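Local coordinates for clostripain-related protein (Bacteroides thetaiotaomicron, PDB 6N9J), which is a secreted cysteine protease of the clostripain (C11) family that hydrolyses peptide bonds, probably after basic residues as in clostripain, at residues S28-E33 and V108-G113; Y193-P198 and A211-S216. All blocks are in the same frame, centred on the assembly; numbering follows the deposited sequence.

How the interactions relate
After the first strand of the central sheet, the chain runs into helix 24-37, which holds residues 28-33, and comes back 74 residues later along strand 105-110, where interaction 1 closes the loop by joining helix to strand. Interaction 2 opens further along the chain and closes only a short loop of 12 residues, bringing helices 193-200 and 206-221 together. The two loops follow in series and neither nest nor cross, yet the contacts meet in space: E33 OE1 lies 2.8 Å from Y193 N, probably in a hydrogen bond, the ring of Y193 packs on D30, and its hydroxyl lies against V108 and W110. Helix 193-200 thus links interaction 1 to helix 206-221.

Interaction 1: residues S28-E33 and V108-G113; sequences SEDLNE and VFWSHG
D30, on helix 24-37, and W110, on strand 105-110, mark the nearest backbone approach of the two segments, with CA atoms 10.1 Å apart, so the gap is spanned by side chains alone. The joint is a single short hydrogen bond from W110 NE1 to D30 OD2, at 2.6 Å. It is nearly straight, with 164° at the hydrogen, and OD2 lies almost in the indole plane, at the ring edge. The carboxylate stands nearly upright to the ring, the planes 80° apart, and OD2 accepts on its anti side, somewhat out of the carboxylate plane. With CG anti to the backbone N (chi1 -171°), the indole of W110 extends from the strand toward helix 24-37. Strand 105-110 is an inner strand of the caspase-like sheet of clan CD proteases, pairing in parallel with strands 9-18 and 155-159. H112 and G113, further along this segment, are consistent with the His-Gly motif that carries the catalytic histidine in this clan. The bound peptide lies here: G113 makes backbone hydrogen bonds to it, H112 packs on its backbone, and a modified side chain packs on W110. A leucine in place of W110 would probably leave the buried carboxylate of D30 without this donor and open a gap beside the inhibitor. The W110 side chain also touches L23 and D159.

Interaction 2: residues Y193-P198 and A211-S216; sequences YEVVVP and AENYYS
V196 directs CG1 anti to its backbone N (chi1 163°), which leaves CG2 anti to the carbonyl carbon and close to the opposing helix, while N213 turns CG anti to its own carbonyl carbon (chi1 -79°) and lays its amide alongside V195. V196 CG2 rests on the backbone at Y214 N, 3.9 Å away, and reaches Y214 CB at 4.1 Å. Beside this contact, N213 OD1 touches V195 CB at 3.7 Å, and N213 CG lies equally near V195 O; no hydrogen bond crosses between the segments. The two helices, consecutive in the chain, form an antiparallel helical hairpin, with segment axes 8.5 Å apart at closest and 174° between their directions; V196 and N213 are the nearest pair, 5.7 Å between CA atoms. The amide nitrogen of N213 is used within its own helix, ND2 bonding to S209 O, which helps fix the turn of the group against V195. On the side turned to the central sheet, the hydroxyls of Y193 and Y214, one from each helix, hydrogen-bond to OD2 and OD1 of D159 respectively, linking both helices to the end of strand 155-159.

Interaction 1: residues S28-E33 and V108-G113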
loop_
_atom_site.group_PDB
_atom_site.type_symbol
_atom_site.label_atom_id
_atom_site.label_comp_id
_atom_site.label_asym_id
_atom_site.label_seq_id
_atom_site.Cartn_x
_atom_site.Cartn_y
_atom_site.Cartn_z
ATOM N N SER A 28 4.564 17.002 5.201
ATOM C CA SER A 28 4.524 17.732 6.481
ATOM C C SER A 28 3.126 17.762 7.101
ATOM O O SER A 28 2.977 17.672 8.321
ATOM C CB SER A 28 5.032 19.163 6.299
ATOM O OG SER A 28 6.439 19.174 6.144
ATOM N N GLU A 29 2.115 17.883 6.240
ATOM C CA GLU A 29 0.717 17.873 6.651
ATOM C C GLU A 29 0.341 16.548 7.325
ATOM O O GLU A 29 -0.303 16.544 8.379
ATOM C CB GLU A 29 -0.193 18.135 5.439
ATOM N N ASP A 30 0.738 15.432 6.711
ATOM C CA ASP A 30 0.523 14.116 7.308
ATOM C C ASP A 30 1.281 14.011 8.639
ATOM O O ASP A 30 0.790 13.407 9.607
ATOM C CB ASP A 30 0.953 12.997 6.354
ATOM C CG ASP A 30 -0.079 12.719 5.245
ATOM O OD1 ASP A 30 -1.282 13.036 5.408
ATOM O OD2 ASP A 30 0.325 12.170 4.202
ATOM N N LEU A 31 2.475 14.601 8.693
ATOM C CA LEU A 31 3.232 14.649 9.947
ATOM C C LEU A 31 2.454 15.411 11.023
ATOM O O LEU A 31 2.339 14.943 12.153
ATOM C CB LEU A 31 4.611 15.281 9.746
ATOM C CG LEU A 31 5.403 15.486 11.048
ATOM C CD1 LEU A 31 5.576 14.174 11.826
ATOM C CD2 LEU A 31 6.753 16.134 10.767
ATOM N N ASN A 32 1.900 16.564 10.670
ATOM C CA ASN A 32 1.045 17.292 11.600
ATOM C C ASN A 32 -0.179 16.479 12.047
ATOM O O ASN A 32 -0.609 16.584 13.190
ATOM C CB ASN A 32 0.591 18.616 10.979
ATOM C CG ASN A 32 1.723 19.608 10.838
ATOM O OD1 ASN A 32 2.739 19.502 11.521
ATOM N ND2 ASN A 32 1.553 20.585 9.952
ATOM N N GLU A 33 -0.744 15.682 11.140
ATOM C CA GLU A 33 -1.860 14.806 11.479
ATOM C C GLU A 33 -1.412 13.736 12.455
ATOM O O GLU A 33 -2.132 13.416 13.397
ATOM C CB GLU A 33 -2.453 14.135 10.232
ATOM C CG GLU A 33 -3.096 15.083 9.223
ATOM C CD GLU A 33 -3.623 14.369 7.980
ATOM O OE1 GLU A 33 -3.434 13.141 7.851
ATOM O OE2 GLU A 33 -4.228 15.052 7.130
ATOM N N VAL A 108 4.437 1.711 7.600
ATOM C CA VAL A 108 3.666 2.400 6.565
ATOM C C VAL A 108 4.612 2.871 5.467
ATOM O O VAL A 108 5.575 3.605 5.750
ATOM C CB VAL A 108 2.897 3.613 7.126
ATOM C CG1 VAL A 108 2.005 4.223 6.060
ATOM C CG2 VAL A 108 2.085 3.214 8.355
ATOM N N PHE A 109 4.376 2.430 4.232
ATOM C CA PHE A 109 5.186 2.897 3.110
ATOM C C PHE A 109 4.459 4.007 2.388
ATOM O O PHE A 109 3.474 3.757 1.720
ATOM C CB PHE A 109 5.512 1.760 2.149
ATOM C CG PHE A 109 6.475 0.762 2.715
ATOM C CD1 PHE A 109 7.798 1.103 2.921
ATOM C CD2 PHE A 109 6.052 -0.511 3.057
ATOM C CE1 PHE A 109 8.684 0.190 3.460
ATOM C CE2 PHE A 109 6.931 -1.430 3.588
ATOM C CZ PHE A 109 8.245 -1.082 3.792
ATOM N N TRP A 110 4.970 5.227 2.542
ATOM C CA TRP A 110 4.363 6.451 2.022
ATOM C C TRP A 110 5.140 6.969 0.814
ATOM O O TRP A 110 6.265 7.452 0.960
ATOM C CB TRP A 110 4.347 7.489 3.148
ATOM C CG TRP A 110 3.596 8.797 2.986
ATOM C CD1 TRP A 110 2.514 9.205 3.719
ATOM C CD2 TRP A 110 3.928 9.899 2.126
ATOM N NE1 TRP A 110 2.130 10.469 3.347
ATOM C CE2 TRP A 110 2.981 10.920 2.374
ATOM C CE3 TRP A 110 4.916 10.115 1.152
ATOM C CZ2 TRP A 110 3.000 12.135 1.696
ATOM C CZ3 TRP A 110 4.925 11.324 0.469
ATOM C CH2 TRP A 110 3.972 12.315 0.743
ATOM N N SER A 111 4.545 6.877 -0.374
ATOM C CA SER A 111 5.181 7.357 -1.602
ATOM C C SER A 111 4.292 7.137 -2.812
ATOM O O SER A 111 3.099 6.838 -2.687
ATOM C CB SER A 111 6.518 6.652 -1.849
ATOM O OG SER A 111 7.329 7.394 -2.732
ATOM N N HIS A 112 4.900 7.295 -3.987
ATOM C CA HIS A 112 4.340 6.795 -5.233
ATOM C C HIS A 112 4.378 5.264 -5.245
ATOM O O HIS A 112 5.194 4.647 -4.556
ATOM C CB HIS A 112 5.117 7.349 -6.437
ATOM C CG HIS A 112 4.813 8.780 -6.747
ATOM N ND1 HIS A 112 3.620 9.182 -7.311
ATOM C CD2 HIS A 112 5.543 9.908 -6.570
ATOM C CE1 HIS A 112 3.631 10.492 -7.470
ATOM N NE2 HIS A 112 4.789 10.958 -7.031
ATOM N N GLY A 113 3.503 4.661 -6.045
ATOM C CA GLY A 113 3.451 3.218 -6.193
ATOM C C GLY A 113 2.888 2.851 -7.552
ATOM O O GLY A 113 2.146 3.633 -8.156
#

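Interaction 2: residues Y193-P198 and A211-S216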
loop_
_atom_site.group_PDB
_atom_site.type_symbol
_atom_site.label_atom_id
_atom_site.label_comp_id
_atom_site.label_asym_id
_atom_site.label_seq_id
_atom_site.Cartn_x
_atom_site.Cartn_y
_atom_site.Cartn_z
ATOM N N TYR A 193 -4.152 10.769 9.196
ATOM C CA TYR A 193 -3.323 10.193 10.246
ATOM C C TYR A 193 -3.750 10.615 11.634
ATOM O O TYR A 193 -3.217 10.118 12.626
ATOM C CB TYR A 193 -1.858 10.547 10.014
ATOM C CG TYR A 193 -1.248 9.715 8.916
ATOM C CD1 TYR A 193 -0.898 8.390 9.149
ATOM C CD2 TYR A 193 -1.036 10.242 7.652
ATOM C CE1 TYR A 193 -0.353 7.611 8.159
ATOM C CE2 TYR A 193 -0.483 9.465 6.641
ATOM C CZ TYR A 193 -0.151 8.149 6.902
ATOM O OH TYR A 193 0.390 7.349 5.927
ATOM N N GLU A 194 -4.716 11.522 11.714
ATOM C CA GLU A 194 -5.257 11.897 13.009
ATOM C C GLU A 194 -6.150 10.791 13.584
ATOM O O GLU A 194 -6.374 10.747 14.792
ATOM C CB GLU A 194 -6.033 13.214 12.911
ATOM C CG GLU A 194 -7.385 13.110 12.238
ATOM C CD GLU A 194 -7.341 13.225 10.717
ATOM O OE1 GLU A 194 -6.247 13.153 10.100
ATOM O OE2 GLU A 194 -8.432 13.398 10.135
ATOM N N VAL A 195 -6.660 9.897 12.733
ATOM C CA VAL A 195 -7.408 8.735 13.232
ATOM C C VAL A 195 -6.753 7.401 12.864
ATOM O O VAL A 195 -7.002 6.397 13.511
ATOM C CB VAL A 195 -8.874 8.717 12.736
ATOM C CG1 VAL A 195 -9.733 9.663 13.573
ATOM C CG2 VAL A 195 -8.968 9.026 11.225
ATOM N N VAL A 196 -5.900 7.386 11.849
ATOM C CA VAL A 196 -5.161 6.171 11.516
ATOM C C VAL A 196 -4.065 5.859 12.556
ATOM O O VAL A 196 -3.833 4.690 12.878
ATOM C CB VAL A 196 -4.540 6.260 10.104
ATOM C CG1 VAL A 196 -3.448 5.203 9.918
ATOM C CG2 VAL A 196 -5.626 6.093 9.042
ATOM N N VAL A 197 -3.419 6.886 13.114
ATOM C CA VAL A 197 -2.316 6.660 14.074
ATOM C C VAL A 197 -2.752 5.868 15.316
ATOM O O VAL A 197 -2.077 4.909 15.678
ATOM C CB VAL A 197 -1.632 7.995 14.518
ATOM C CG1 VAL A 197 -1.018 7.883 15.930
ATOM C CG2 VAL A 197 -0.568 8.393 13.514
ATOM N N PRO A 198 -3.872 6.244 15.966
ATOM C CA PRO A 198 -4.272 5.358 17.066
ATOM C C PRO A 198 -4.622 3.937 16.593
ATOM O O PRO A 198 -4.396 2.977 17.330
ATOM C CB PRO A 198 -5.508 6.058 17.657
ATOM C CG PRO A 198 -5.388 7.489 17.227
ATOM C CD PRO A 198 -4.752 7.426 15.865
ATOM N N ALA A 211 -7.910 0.269 8.262
ATOM C CA ALA A 211 -8.751 0.336 7.065
ATOM C C ALA A 211 -10.034 1.119 7.307
ATOM O O ALA A 211 -10.383 2.009 6.536
ATOM C CB ALA A 211 -9.085 -1.055 6.592
ATOM N N GLU A 212 -10.731 0.775 8.386
ATOM C CA GLU A 212 -11.989 1.422 8.725
ATOM C C GLU A 212 -11.798 2.909 8.934
ATOM O O GLU A 212 -12.612 3.706 8.486
ATOM C CB GLU A 212 -12.604 0.790 9.987
ATOM C CG GLU A 212 -13.278 -0.574 9.760
ATOM C CD GLU A 212 -14.712 -0.473 9.236
ATOM O OE1 GLU A 212 -15.276 0.640 9.193
ATOM O OE2 GLU A 212 -15.290 -1.528 8.875
ATOM N N ASN A 213 -10.720 3.284 9.623
ATOM C CA ASN A 213 -10.482 4.685 9.936
ATOM C C ASN A 213 -10.009 5.439 8.697
ATOM O O ASN A 213 -10.414 6.577 8.459
ATOM C CB ASN A 213 -9.469 4.829 11.087
ATOM C CG ASN A 213 -10.101 4.592 12.450
ATOM O OD1 ASN A 213 -10.635 5.508 13.066
ATOM N ND2 ASN A 213 -10.055 3.355 12.918
ATOM N N TYR A 214 -9.160 4.803 7.905
ATOM C CA TYR A 214 -8.755 5.398 6.642
ATOM C C TYR A 214 -10.013 5.663 5.793
ATOM O O TYR A 214 -10.298 6.808 5.448
ATOM C CB TYR A 214 -7.786 4.481 5.902
ATOM C CG TYR A 214 -7.053 5.134 4.758
ATOM C CD1 TYR A 214 -5.668 5.056 4.686
ATOM C CD2 TYR A 214 -7.732 5.863 3.773
ATOM C CE1 TYR A 214 -4.973 5.643 3.656
ATOM C CE2 TYR A 214 -7.044 6.477 2.731
ATOM C CZ TYR A 214 -5.660 6.350 2.687
ATOM O OH TYR A 214 -4.916 6.929 1.700
ATOM N N TYR A 215 -10.753 4.608 5.462
ATOM C CA TYR A 215 -11.936 4.742 4.621
ATOM C C TYR A 215 -12.956 5.771 5.113
ATOM O O TYR A 215 -13.501 6.538 4.324
ATOM C CB TYR A 215 -12.625 3.383 4.486
ATOM C CG TYR A 215 -13.865 3.449 3.626
ATOM C CD1 TYR A 215 -13.760 3.517 2.241
ATOM C CD2 TYR A 215 -15.136 3.462 4.191
ATOM C CE1 TYR A 215 -14.874 3.590 1.440
ATOM C CE2 TYR A 215 -16.269 3.522 3.392
ATOM C CZ TYR A 215 -16.122 3.594 2.014
ATOM O OH TYR A 215 -17.225 3.680 1.200
ATOM N N SER A 216 -13.221 5.781 6.417
ATOM C CA SER A 216 -14.335 6.551 6.944
ATOM C C SER A 216 -14.215 8.062 6.727
ATOM O O SER A 216 -15.221 8.747 6.545
ATOM C CB SER A 216 -14.507 6.261 8.432
ATOM O OG SER A 216 -15.686 6.870 8.920
#